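Purine nucleoside phosphorylase (Anopheles gambiae, PDB 2P4S) catalyses the phosphorolysis of purine nucleosides, preferring inosine and 2'-deoxyinosine, to the free base and pentose 1-phosphate in purine salvage. Local coordinates at residues V211-L216 and E269-E274; T94-A99 and M188-C193; E125-V130 and R152-Y157; A289-L294 and C330-E335; I221-F226 and T278-P283. All blocks are in the same frame, centred on the assembly; numbering follows the deposited sequence.

Interaction 1 of 5, residues V211-L216 and E269-E274; sequences VGDIML and ENELRE
Asp213 to Leu216 and Glu271 to Glu274 form a parallel pairing at the start of strands 214-221 and 272-279, with an Asp213-Arg273 salt bridge beside its first rungs. Ile214 sits beside Leu272, Met215 beside Arg273 and Leu216 beside Glu274. Ile214 N donates to Glu271 O at 2.9 Å. Ile214 O then takes the N-H of Arg273, N to O 2.7 Å, in an almost straight bond (174°). Leu216 N donates to Arg273 O, and the pairing continues with Gly275. This pair belongs to the mixed sheet at the centre of the phosphorylase fold, and strand 319-329 flanks 214-221 on its other edge. The Arg273 side chain bends at chi2 (-73°), which brings NE to Asp213 OD2 at 2.8 Å. The oxygen lies near the guanidinium plane, but NE meets it from above the carboxylate plane. NH2 adds a weak bond to the same oxygen, which also accepts from Arg210 N. Asp213 OD1 accepts a hydrogen bond from a water that also donates to Asn270 O. Leu216 and Leu272 lie on the sheet face covered by helix 253-265. There Leu216 CD1 meets Leu272 CD2 at 4.0 Å, and Ile214 CG2 touches Leu272 CD1 at 3.9 Å.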
# COMPACT_ATOMS: atom_id res chain seq x y z
N VAL A 211 20.97 13.73 14.97
CA VAL A 211 21.61 13.61 13.66
C VAL A 211 23.01 13.05 13.88
O VAL A 211 23.75 13.54 14.75
CB VAL A 211 21.71 15.01 12.95
CG1 VAL A 211 22.66 14.95 11.74
CG2 VAL A 211 20.29 15.51 12.55
N GLY A 212 23.39 12.05 13.08
CA GLY A 212 24.70 11.44 13.26
C GLY A 212 24.66 10.17 14.10
O GLY A 212 25.64 9.44 14.14
N ASP A 213 23.55 9.89 14.78
CA ASP A 213 23.41 8.62 15.50
C ASP A 213 23.33 7.51 14.49
O ASP A 213 22.87 7.70 13.34
CB ASP A 213 22.08 8.60 16.32
CG ASP A 213 22.12 9.50 17.58
OD1 ASP A 213 23.17 10.12 17.90
OD2 ASP A 213 21.07 9.61 18.26
N ILE A 214 23.73 6.31 14.94
CA ILE A 214 23.50 5.08 14.21
C ILE A 214 22.42 4.31 14.97
O ILE A 214 22.59 4.00 16.15
CB ILE A 214 24.79 4.28 14.14
CG1 ILE A 214 25.82 5.04 13.28
CG2 ILE A 214 24.57 2.83 13.68
CD1 ILE A 214 27.23 4.46 13.41
N MET A 215 21.32 4.04 14.29
CA MET A 215 20.31 3.15 14.81
C MET A 215 20.48 1.75 14.26
O MET A 215 20.21 1.54 13.08
CB MET A 215 18.91 3.64 14.48
CG MET A 215 17.82 2.89 15.27
SD MET A 215 16.22 3.00 14.51
CE MET A 215 16.41 1.93 13.06
N LEU A 216 20.86 0.79 15.11
CA LEU A 216 20.70 -0.63 14.77
C LEU A 216 19.24 -0.90 14.46
O LEU A 216 18.34 -0.49 15.18
CB LEU A 216 21.12 -1.58 15.89
CG LEU A 216 22.50 -1.28 16.48
CD1 LEU A 216 22.80 -2.14 17.69
CD2 LEU A 216 23.63 -1.33 15.40
N GLU A 269 29.12 5.04 21.96
CA GLU A 269 27.97 4.45 22.64
C GLU A 269 26.78 5.37 22.81
O GLU A 269 25.64 4.91 22.70
CB GLU A 269 28.36 3.74 23.95
CG GLU A 269 28.91 4.60 25.03
CD GLU A 269 30.39 5.03 24.86
OE1 GLU A 269 31.05 4.85 23.81
OE2 GLU A 269 30.90 5.62 25.82
N ASN A 270 27.02 6.66 23.06
CA ASN A 270 25.91 7.63 23.23
C ASN A 270 25.20 7.96 21.91
O ASN A 270 24.10 8.53 21.92
CB ASN A 270 26.43 8.91 23.84
CG ASN A 270 26.74 8.75 25.31
OD1 ASN A 270 25.83 8.61 26.13
ND2 ASN A 270 28.01 8.71 25.64
N GLU A 271 25.85 7.63 20.81
CA GLU A 271 25.37 7.91 19.48
C GLU A 271 24.85 6.62 18.86
O GLU A 271 24.62 6.57 17.69
CB GLU A 271 26.51 8.48 18.61
CG GLU A 271 26.97 9.90 18.99
CD GLU A 271 27.89 9.95 20.24
OE1 GLU A 271 28.87 9.16 20.35
OE2 GLU A 271 27.62 10.80 21.13
N LEU A 272 24.69 5.57 19.67
CA LEU A 272 24.13 4.33 19.19
C LEU A 272 22.69 4.14 19.70
O LEU A 272 22.44 4.21 20.88
CB LEU A 272 24.98 3.12 19.61
CG LEU A 272 24.64 1.83 18.85
CD1 LEU A 272 25.27 1.88 17.43
CD2 LEU A 272 25.07 0.59 19.61
N ARG A 273 21.77 3.88 18.77
CA ARG A 273 20.40 3.62 19.11
C ARG A 273 20.07 2.22 18.60
O ARG A 273 20.88 1.58 17.89
CB ARG A 273 19.45 4.64 18.42
CG ARG A 273 19.83 6.10 18.59
CD ARG A 273 19.53 6.57 20.03
NE ARG A 273 20.05 7.92 20.25
CZ ARG A 273 19.86 8.62 21.37
NH1 ARG A 273 19.12 8.12 22.38
NH2 ARG A 273 20.38 9.83 21.46
N GLU A 274 18.86 1.81 18.88
CA GLU A 274 18.34 0.54 18.39
C GLU A 274 16.82 0.67 18.24
O GLU A 274 16.15 1.03 19.20
CB GLU A 274 18.63 -0.56 19.36
CG GLU A 274 18.26 -1.91 18.79
CD GLU A 274 18.51 -3.06 19.77
OE1 GLU A 274 18.29 -2.89 21.01
OE2 GLU A 274 18.92 -4.14 19.28
O HOH W 1 23.27 10.92 20.57

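Interaction 2 of 5, residues T94-A99 and M188-C193; sequences TLQEIA and MHLIGC
Leu95 meets Leu190 at the start of this contact between helices 92-105 and 178-191. Its CB lies 3.7 Å from Leu190 CD1, and its side chain also packs on Met183, Arg186 and Val187. Next, the Gln96 backbone N is 3.4 Å from Leu190 CD1, and the same methyl is 3.5 Å from Leu95 C, so the branch rests against the peptide between the two residues. The other Leu190 branch, CD2, reaches Gln96 NE2 at 3.8 Å. The glutamine bends at chi2 (76°), which brings its amide to Leu190, the two side chains meeting at a slant. Here two helices of the alpha/beta phosphorylase fold meet mainly through apolar side chains, with the Gln96 amide and some backbone joining in. Leu190 has the most surface buried here. A turn after Leu95, Ala99 points at the second helix. Its small CB fits between two neighbours, 3.7 Å from Leu190 CB and 4.0 Å from Ile191 CG1. Ile191 also packs on Leu102 and Leu103 farther along the first helix. Just beyond it the second helix ends in a Schellman motif, with Gly192, of positive phi, first to leave it. Cys193 N closes that turn on Met188 O at 2.9 Å.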
# COMPACT_ATOMS: atom_id res chain seq x y z
N THR A 94 19.43 -16.71 -14.95
CA THR A 94 19.99 -15.40 -15.18
C THR A 94 20.87 -14.94 -14.02
O THR A 94 21.94 -14.39 -14.24
CB THR A 94 18.88 -14.36 -15.41
OG1 THR A 94 18.11 -14.74 -16.54
CG2 THR A 94 19.46 -12.95 -15.63
N LEU A 95 20.41 -15.17 -12.79
CA LEU A 95 21.13 -14.75 -11.58
C LEU A 95 22.45 -15.50 -11.46
O LEU A 95 23.49 -14.91 -11.17
CB LEU A 95 20.25 -14.90 -10.31
CG LEU A 95 19.06 -13.92 -10.30
CD1 LEU A 95 18.02 -14.21 -9.23
CD2 LEU A 95 19.56 -12.48 -10.16
N GLN A 96 22.40 -16.81 -11.73
CA GLN A 96 23.63 -17.59 -11.83
C GLN A 96 24.57 -17.09 -12.98
O GLN A 96 25.78 -17.03 -12.76
CB GLN A 96 23.34 -19.10 -11.85
CG GLN A 96 24.61 -20.00 -11.72
CD GLN A 96 25.18 -20.08 -10.30
OE1 GLN A 96 26.29 -19.60 -10.02
NE2 GLN A 96 24.43 -20.72 -9.40
N GLU A 97 24.04 -16.66 -14.13
CA GLU A 97 24.84 -15.96 -15.16
C GLU A 97 25.64 -14.79 -14.54
O GLU A 97 26.89 -14.67 -14.73
CB GLU A 97 23.96 -15.34 -16.29
CG GLU A 97 23.21 -16.25 -17.30
CD GLU A 97 22.29 -15.41 -18.28
OE1 GLU A 97 22.73 -14.29 -18.73
OE2 GLU A 97 21.14 -15.85 -18.61
N ILE A 98 24.92 -13.90 -13.84
CA ILE A 98 25.53 -12.74 -13.20
C ILE A 98 26.58 -13.18 -12.17
O ILE A 98 27.70 -12.64 -12.13
CB ILE A 98 24.45 -11.77 -12.55
CG1 ILE A 98 23.30 -11.49 -13.52
CG2 ILE A 98 25.11 -10.52 -11.95
CD1 ILE A 98 22.13 -10.66 -12.92
N ALA A 99 26.24 -14.17 -11.35
CA ALA A 99 27.18 -14.64 -10.31
C ALA A 99 28.48 -15.16 -11.00
O ALA A 99 29.60 -14.76 -10.64
CB ALA A 99 26.54 -15.73 -9.42
N MET A 188 24.79 -12.11 -4.44
CA MET A 188 25.64 -12.32 -3.27
C MET A 188 25.54 -13.76 -2.71
O MET A 188 26.55 -14.41 -2.48
CB MET A 188 25.33 -11.30 -2.17
CG MET A 188 25.73 -9.85 -2.44
SD MET A 188 24.98 -8.72 -1.19
CE MET A 188 25.85 -7.22 -1.60
N HIS A 189 24.33 -14.26 -2.55
CA HIS A 189 24.11 -15.62 -2.08
C HIS A 189 24.74 -16.65 -3.05
O HIS A 189 25.49 -17.55 -2.63
CB HIS A 189 22.60 -15.83 -1.96
CG HIS A 189 22.17 -17.26 -1.81
ND1 HIS A 189 22.46 -18.02 -0.70
CD2 HIS A 189 21.41 -18.05 -2.62
CE1 HIS A 189 21.93 -19.23 -0.84
NE2 HIS A 189 21.28 -19.26 -2.00
N LEU A 190 24.42 -16.53 -4.34
CA LEU A 190 24.93 -17.46 -5.34
C LEU A 190 26.47 -17.48 -5.37
O LEU A 190 27.06 -18.51 -5.57
CB LEU A 190 24.36 -17.12 -6.71
CG LEU A 190 22.88 -17.42 -6.92
CD1 LEU A 190 22.50 -17.02 -8.35
CD2 LEU A 190 22.55 -18.90 -6.61
N ILE A 191 27.08 -16.32 -5.15
CA ILE A 191 28.53 -16.20 -4.97
C ILE A 191 29.06 -16.84 -3.67
O ILE A 191 30.26 -17.07 -3.57
CB ILE A 191 28.91 -14.71 -5.05
CG1 ILE A 191 28.85 -14.25 -6.53
CG2 ILE A 191 30.25 -14.37 -4.32
CD1 ILE A 191 28.92 -12.75 -6.70
N GLY A 192 28.19 -17.09 -2.68
CA GLY A 192 28.57 -17.66 -1.41
C GLY A 192 28.55 -16.76 -0.18
O GLY A 192 28.99 -17.20 0.86
N CYS A 193 28.08 -15.51 -0.28
CA CYS A 193 27.83 -14.70 0.94
C CYS A 193 26.81 -15.38 1.85
O CYS A 193 25.71 -15.78 1.39
CB CYS A 193 27.36 -13.29 0.61
SG CYS A 193 28.55 -12.32 -0.32

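Interaction 3 of 5, residues E125-V130 and R152-Y157; sequences EQLTDV and RLVFGY
Leu127 lays its CD1 methyl against Val154 CG1 at 3.7 Å, the two side chains meeting at a slant. The contact belongs to an antiparallel pairing at one edge of the mixed sheet, where the chain leading into strand 130-134 runs antiparallel to strand 152-158. Val154 CG1 stands anti to its backbone N (chi1 -166°), a setting that places the methyl between Leu127 and Val130. On the Val130 side it is 3.8 Å from Val130 CB. Leu127 continues onto Val163 and Cys165 of strand 161-167, which borders strand 152-158 on its other edge.

Thr128 and Tyr157 are a hydrogen-bonded antiparallel pair. Thr128 N donates to Tyr157 O at 2.9 Å, and Tyr157 N returns the bond to Thr128 O with an angle of 171°. That second donor lies in the carbonyl plane. Their side chains share one face of the sheet and cross at about a right angle, with Thr128 OG1 3.4 Å from Tyr157 CB. Gly156, with no side chain, lets Leu127 CB come within 4.1 Å of Gly156 CA. At Asp129 the chain turns a corner, with phi and psi both positive. Beyond the corner Val130 CA comes within 3.2 Å of Phe155 O in a CA-H...O contact. The Phe155 side chain points away from 125-130 and packs on Leu102 of helix 92-105. The corner also swings Asp129 CB to the edge of the Tyr157 ring, 3.6 Å from Tyr157 CD2.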
# COMPACT_ATOMS: atom_id res chain seq x y z
N GLU A 125 35.58 2.31 -0.26
CA GLU A 125 36.92 2.90 -0.40
C GLU A 125 37.95 2.44 0.64
O GLU A 125 39.15 2.66 0.49
CB GLU A 125 36.82 4.43 -0.38
CG GLU A 125 36.17 5.03 -1.61
CD GLU A 125 36.06 6.53 -1.49
OE1 GLU A 125 36.69 7.10 -0.56
OE2 GLU A 125 35.35 7.15 -2.32
N GLN A 126 37.50 1.79 1.70
CA GLN A 126 38.42 1.33 2.71
C GLN A 126 38.86 -0.09 2.44
O GLN A 126 39.66 -0.61 3.18
CB GLN A 126 37.78 1.46 4.09
CG GLN A 126 37.43 2.89 4.33
CD GLN A 126 37.07 3.19 5.74
OE1 GLN A 126 37.50 2.48 6.67
NE2 GLN A 126 36.27 4.25 5.93
N LEU A 127 38.32 -0.71 1.41
CA LEU A 127 38.75 -2.06 1.01
C LEU A 127 40.17 -2.05 0.43
O LEU A 127 40.61 -1.04 -0.11
CB LEU A 127 37.77 -2.67 0.01
CG LEU A 127 36.30 -2.72 0.43
CD1 LEU A 127 35.52 -3.41 -0.65
CD2 LEU A 127 36.11 -3.44 1.73
N THR A 128 40.89 -3.16 0.55
CA THR A 128 42.21 -3.32 -0.07
C THR A 128 42.19 -4.47 -1.09
O THR A 128 41.30 -5.35 -1.02
CB THR A 128 43.33 -3.60 0.97
OG1 THR A 128 43.06 -4.82 1.65
CG2 THR A 128 43.45 -2.47 1.99
N ASP A 129 43.18 -4.48 -2.01
CA ASP A 129 43.27 -5.51 -3.05
C ASP A 129 41.94 -5.68 -3.79
O ASP A 129 41.42 -6.82 -3.87
CB ASP A 129 43.55 -6.85 -2.41
CG ASP A 129 45.00 -7.17 -2.37
OD1 ASP A 129 45.42 -7.94 -3.29
OD2 ASP A 129 45.69 -6.70 -1.41
N VAL A 130 41.41 -4.58 -4.31
CA VAL A 130 40.04 -4.59 -4.88
C VAL A 130 39.93 -5.07 -6.34
O VAL A 130 40.81 -4.78 -7.16
CB VAL A 130 39.30 -3.22 -4.67
CG1 VAL A 130 39.50 -2.73 -3.27
CG2 VAL A 130 39.78 -2.17 -5.64
N ARG A 152 29.20 0.94 -8.15
CA ARG A 152 30.23 -0.10 -8.40
C ARG A 152 30.09 -1.26 -7.41
O ARG A 152 29.80 -1.03 -6.25
CB ARG A 152 31.64 0.45 -8.20
CG ARG A 152 32.04 1.49 -9.18
CD ARG A 152 33.39 2.07 -8.79
NE ARG A 152 33.70 3.20 -9.66
CZ ARG A 152 34.39 4.27 -9.28
NH1 ARG A 152 34.87 4.37 -8.04
NH2 ARG A 152 34.59 5.26 -10.15
N LEU A 153 30.29 -2.49 -7.90
CA LEU A 153 30.45 -3.66 -7.08
C LEU A 153 31.96 -3.86 -6.77
O LEU A 153 32.78 -3.97 -7.70
CB LEU A 153 29.83 -4.85 -7.80
CG LEU A 153 29.56 -6.11 -7.01
CD1 LEU A 153 28.76 -5.78 -5.71
CD2 LEU A 153 28.80 -7.08 -7.87
N VAL A 154 32.32 -3.81 -5.49
CA VAL A 154 33.72 -3.83 -5.09
C VAL A 154 33.99 -5.11 -4.29
O VAL A 154 33.35 -5.35 -3.24
CB VAL A 154 34.13 -2.56 -4.30
CG1 VAL A 154 35.61 -2.45 -4.20
CG2 VAL A 154 33.66 -1.33 -4.99
N PHE A 155 34.89 -5.96 -4.79
CA PHE A 155 35.28 -7.17 -4.06
C PHE A 155 36.61 -6.79 -3.48
O PHE A 155 37.48 -6.37 -4.20
CB PHE A 155 35.45 -8.36 -5.00
CG PHE A 155 34.16 -8.91 -5.55
CD1 PHE A 155 33.63 -10.10 -5.05
CD2 PHE A 155 33.51 -8.28 -6.62
CE1 PHE A 155 32.42 -10.64 -5.55
CE2 PHE A 155 32.33 -8.80 -7.13
CZ PHE A 155 31.78 -10.02 -6.61
N GLY A 156 36.79 -6.88 -2.16
CA GLY A 156 38.05 -6.43 -1.53
C GLY A 156 38.13 -6.94 -0.11
O GLY A 156 37.21 -7.61 0.37
N TYR A 157 39.24 -6.61 0.55
CA TYR A 157 39.50 -6.96 1.95
C TYR A 157 39.16 -5.80 2.88
O TYR A 157 39.69 -4.67 2.75
CB TYR A 157 40.98 -7.41 2.15
CG TYR A 157 41.28 -8.71 1.44
CD1 TYR A 157 41.13 -9.91 2.09
CD2 TYR A 157 41.70 -8.74 0.09
CE1 TYR A 157 41.39 -11.16 1.45
CE2 TYR A 157 41.96 -9.98 -0.59
CZ TYR A 157 41.80 -11.19 0.10
OH TYR A 157 42.04 -12.44 -0.49

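Interaction 4 of 5, residues A289-L294 and C330-E335; sequences AEVKML and CTMSYE
Val291, which has the most surface buried here, projects from helix 288-296 onto the loop that follows strand 319-329. Both its methyls reach Cys330: CG1 and CG2 are each 3.7 Å from Cys330 CB, so the valine straddles that carbon. CG1 stands anti to the backbone N (chi1 170°) and also meets Met332 CG at 3.9 Å, the two side chains crossing at about a right angle. Tyr334 and Lys292 make the polar half. Lys292 is extended, and its NZ comes within 4.1 Å of Tyr334 CE2 at an oblique angle to the ring. A water also bridges them: it accepts from Lys292 NZ at 3.0 Å and donates to Tyr334 OH at 2.9 Å. The tyrosine hydroxyl is hydrogen-bonded to Asp219 of the second subunit, which also accepts from Ala289 N. Thus this edge takes part in the trimer interface. Cys330 borders the nucleoside site, its side chain about 4 Å from the bound inhibitor, and the Val291 side chain is about 4 Å from that of Glu286, a nucleoside-binding residue. Leu294 of the helix and Cys330 of the loop both pack on Ile302 of strand 301-303, while Val288 of helix 288-296 packs on Thr331 and Tyr334.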
# COMPACT_ATOMS: atom_id res chain seq x y z
N ALA A 289 1.89 15.06 9.61
CA ALA A 289 0.86 14.09 9.96
C ALA A 289 1.33 12.63 9.75
O ALA A 289 0.96 11.77 10.54
CB ALA A 289 -0.48 14.35 9.16
N GLU A 290 2.03 12.36 8.64
CA GLU A 290 2.65 11.04 8.37
C GLU A 290 3.69 10.65 9.44
O GLU A 290 3.70 9.51 9.90
CB GLU A 290 3.29 11.00 6.98
CG GLU A 290 2.27 11.08 5.84
CD GLU A 290 2.88 11.41 4.46
OE1 GLU A 290 4.10 11.77 4.35
OE2 GLU A 290 2.11 11.30 3.48
N VAL A 291 4.59 11.58 9.81
CA VAL A 291 5.59 11.29 10.80
C VAL A 291 4.91 10.92 12.12
O VAL A 291 5.31 9.97 12.76
CB VAL A 291 6.64 12.46 10.98
CG1 VAL A 291 7.55 12.23 12.21
CG2 VAL A 291 7.51 12.66 9.73
N LYS A 292 3.85 11.64 12.48
CA LYS A 292 3.07 11.37 13.71
C LYS A 292 2.43 10.01 13.69
O LYS A 292 2.51 9.25 14.66
CB LYS A 292 1.97 12.42 13.92
CG LYS A 292 2.49 13.74 14.41
CD LYS A 292 1.34 14.68 14.77
CE LYS A 292 1.90 16.08 15.12
NZ LYS A 292 0.85 17.12 14.90
N MET A 293 1.78 9.68 12.58
CA MET A 293 1.18 8.37 12.45
C MET A 293 2.27 7.26 12.52
O MET A 293 2.06 6.23 13.18
CB MET A 293 0.42 8.27 11.13
CG MET A 293 0.40 6.85 10.66
SD MET A 293 -0.24 6.72 9.09
CE MET A 293 -0.14 4.95 8.82
N LEU A 294 3.40 7.45 11.82
CA LEU A 294 4.44 6.39 11.82
C LEU A 294 5.08 6.15 13.21
O LEU A 294 5.24 5.02 13.61
CB LEU A 294 5.49 6.61 10.72
CG LEU A 294 4.96 6.57 9.30
CD1 LEU A 294 5.98 7.15 8.28
CD2 LEU A 294 4.51 5.13 8.92
N CYS A 330 13.14 13.95 11.49
CA CYS A 330 11.86 14.12 10.80
C CYS A 330 11.19 15.39 11.34
O CYS A 330 11.32 15.71 12.54
CB CYS A 330 10.96 12.92 11.08
SG CYS A 330 11.52 11.44 10.30
N THR A 331 10.46 16.10 10.48
CA THR A 331 9.70 17.26 10.90
C THR A 331 8.51 16.89 11.79
O THR A 331 7.59 16.16 11.39
CB THR A 331 9.19 18.10 9.70
OG1 THR A 331 10.27 18.29 8.76
CG2 THR A 331 8.68 19.50 10.19
N MET A 332 8.50 17.44 13.00
CA MET A 332 7.50 17.00 13.96
C MET A 332 6.44 18.04 14.39
O MET A 332 5.58 17.78 15.21
CB MET A 332 8.22 16.35 15.13
CG MET A 332 8.73 14.95 14.69
SD MET A 332 9.88 14.58 15.92
CE MET A 332 11.21 13.58 15.15
N SER A 333 6.47 19.19 13.73
CA SER A 333 5.65 20.30 14.09
C SER A 333 5.42 21.20 12.87
O SER A 333 6.30 21.32 12.03
CB SER A 333 6.38 21.07 15.21
OG SER A 333 6.11 22.44 15.13
N TYR A 334 4.24 21.84 12.81
CA TYR A 334 3.90 22.80 11.75
C TYR A 334 4.66 24.11 11.91
O TYR A 334 4.70 24.93 10.99
CB TYR A 334 2.38 23.03 11.68
CG TYR A 334 1.65 21.78 11.31
CD1 TYR A 334 1.74 21.28 10.04
CD2 TYR A 334 0.91 21.05 12.27
CE1 TYR A 334 1.11 20.11 9.69
CE2 TYR A 334 0.28 19.86 11.91
CZ TYR A 334 0.38 19.41 10.61
OH TYR A 334 -0.20 18.24 10.20
N GLU A 335 5.29 24.27 13.07
CA GLU A 335 6.09 25.48 13.37
C GLU A 335 7.60 25.38 13.12
O GLU A 335 8.26 26.41 13.02
CB GLU A 335 5.90 25.89 14.82
CG GLU A 335 4.53 26.43 15.12
CD GLU A 335 4.32 26.45 16.61
OE1 GLU A 335 5.01 27.25 17.32
OE2 GLU A 335 3.49 25.64 17.06
O HOH W 2 -0.76 16.43 12.46

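Interaction 5 of 5, residues I221-F226 and T278-P283; sequences INLMGF and TCLGGP
Thr278 OG1 donates to Ile221 O at 2.7 Å, joining the ends of strands 214-221 and 272-279. The threonine hydroxyl is anti to its backbone N (chi1 -166°), which turns it across to the neighbouring strand. Leu223 and Leu280 lie side by side and point the same way, with Leu223 CD1 4.0 Å from Leu280 CD2. Met224 is extended beyond CG, and its terminal methyl reaches across the contact: CE is 3.3 Å from Gly281 N and 4.0 Å from Cys279 SG. A water bridges the segments, donating to both Asn222 OD1 and Cys279 O at 2.7 Å. Asn222 is the N-cap of the short helix 223-226, and its OD1 also accepts from Gly225 N at 3.1 Å. Phe226 of the second subunit packs on Leu223, Met224 and Leu280, while Glu290 of the third subunit accepts from Asn222 N. Leu280 touches Glu286, a nucleoside-binding residue, and the Cys279 side chain is about 5 Å from that of Ser305, which binds phosphate. Ile221 O thus accepts from the Thr278 hydroxyl and, weakly, from Leu223 N, while Cys279 O accepts from water; the apolar part lies close to the nucleoside site and against the neighbouring subunits.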
# COMPACT_ATOMS: atom_id res chain seq x y z
N ILE A 221 8.77 -2.47 9.79
CA ILE A 221 7.36 -2.58 9.47
C ILE A 221 7.36 -2.40 7.97
O ILE A 221 7.76 -1.33 7.47
CB ILE A 221 6.48 -1.47 10.17
CG1 ILE A 221 6.37 -1.73 11.68
CG2 ILE A 221 5.06 -1.50 9.55
CD1 ILE A 221 5.90 -0.51 12.57
N ASN A 222 6.95 -3.46 7.25
CA ASN A 222 6.95 -3.45 5.82
C ASN A 222 5.58 -3.02 5.29
O ASN A 222 4.77 -3.86 4.97
CB ASN A 222 7.35 -4.83 5.22
CG ASN A 222 7.55 -4.73 3.72
OD1 ASN A 222 7.48 -3.61 3.17
ND2 ASN A 222 7.76 -5.85 3.05
N LEU A 223 5.32 -1.71 5.23
CA LEU A 223 4.07 -1.15 4.73
C LEU A 223 3.82 -1.45 3.23
O LEU A 223 2.67 -1.68 2.82
CB LEU A 223 4.06 0.36 4.97
CG LEU A 223 4.06 0.88 6.42
CD1 LEU A 223 4.03 2.41 6.43
CD2 LEU A 223 2.83 0.28 7.15
N MET A 224 4.89 -1.49 2.45
CA MET A 224 4.83 -1.89 1.03
C MET A 224 4.27 -3.27 0.89
O MET A 224 3.36 -3.47 0.09
CB MET A 224 6.18 -1.82 0.37
CG MET A 224 6.72 -0.45 0.33
SD MET A 224 8.25 -0.38 -0.65
CE MET A 224 8.34 1.40 -0.83
N GLY A 225 4.81 -4.20 1.68
CA GLY A 225 4.38 -5.58 1.72
C GLY A 225 2.96 -5.80 2.18
O GLY A 225 2.27 -6.65 1.61
N PHE A 226 2.50 -5.07 3.20
CA PHE A 226 1.07 -5.10 3.58
C PHE A 226 0.14 -4.90 2.34
O PHE A 226 -0.90 -5.52 2.24
CB PHE A 226 0.74 -3.97 4.56
CG PHE A 226 1.32 -4.13 5.96
CD1 PHE A 226 2.01 -5.29 6.36
CD2 PHE A 226 1.12 -3.13 6.89
CE1 PHE A 226 2.52 -5.43 7.70
CE2 PHE A 226 1.64 -3.26 8.23
CZ PHE A 226 2.31 -4.42 8.62
N THR A 278 11.30 1.80 8.80
CA THR A 278 10.30 1.47 7.78
C THR A 278 10.80 2.02 6.42
O THR A 278 11.51 3.05 6.42
CB THR A 278 8.88 1.96 8.10
OG1 THR A 278 7.96 1.31 7.23
CG2 THR A 278 8.75 3.50 7.92
N CYS A 279 10.41 1.36 5.34
CA CYS A 279 10.76 1.73 3.97
C CYS A 279 9.53 2.32 3.25
O CYS A 279 8.58 1.59 2.94
CB CYS A 279 11.26 0.50 3.21
SG CYS A 279 11.61 0.79 1.44
N LEU A 280 9.54 3.63 3.00
CA LEU A 280 8.44 4.28 2.27
C LEU A 280 8.82 4.41 0.78
O LEU A 280 9.98 4.40 0.46
CB LEU A 280 8.11 5.66 2.88
CG LEU A 280 7.90 5.74 4.41
CD1 LEU A 280 7.44 7.10 4.83
CD2 LEU A 280 6.87 4.70 4.86
N GLY A 281 7.85 4.58 -0.11
CA GLY A 281 8.16 4.77 -1.54
C GLY A 281 8.99 6.02 -1.88
O GLY A 281 9.90 5.96 -2.73
N GLY A 282 8.71 7.16 -1.23
CA GLY A 282 9.34 8.43 -1.62
C GLY A 282 8.85 8.80 -3.01
O GLY A 282 7.80 8.30 -3.43
N PRO A 283 9.57 9.68 -3.73
CA PRO A 283 10.84 10.33 -3.36
C PRO A 283 10.69 11.55 -2.47
O PRO A 283 11.69 12.02 -1.92
CB PRO A 283 11.41 10.77 -4.72
CG PRO A 283 10.14 11.00 -5.58
CD PRO A 283 9.09 10.07 -5.06
O HOH W 3 8.25 -1.01 3.55

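Overall arrangement
From the N terminus, interaction 2 closes the first long loop, bringing helix 178-191 back to helix 92-105. Interaction 3 falls wholly within that loop and joins the 125-130 corner to strand 152-158; the two touch where Ile191 CD1 meets Phe155 CZ at 4.0 Å. Interactions 1 and 5 come later and cross along the chain. They tie strands 214-221 and 272-279 together at opposite ends, their centres 22 Å apart. Interaction 4 closes last, linking helix 288-296 to the loop after strand 319-329. It packs on interaction 5 through Leu294, which meets Leu223 and Leu280, and both reach the second subunit. Interactions 1, 3 and 5 share the mixed sheet.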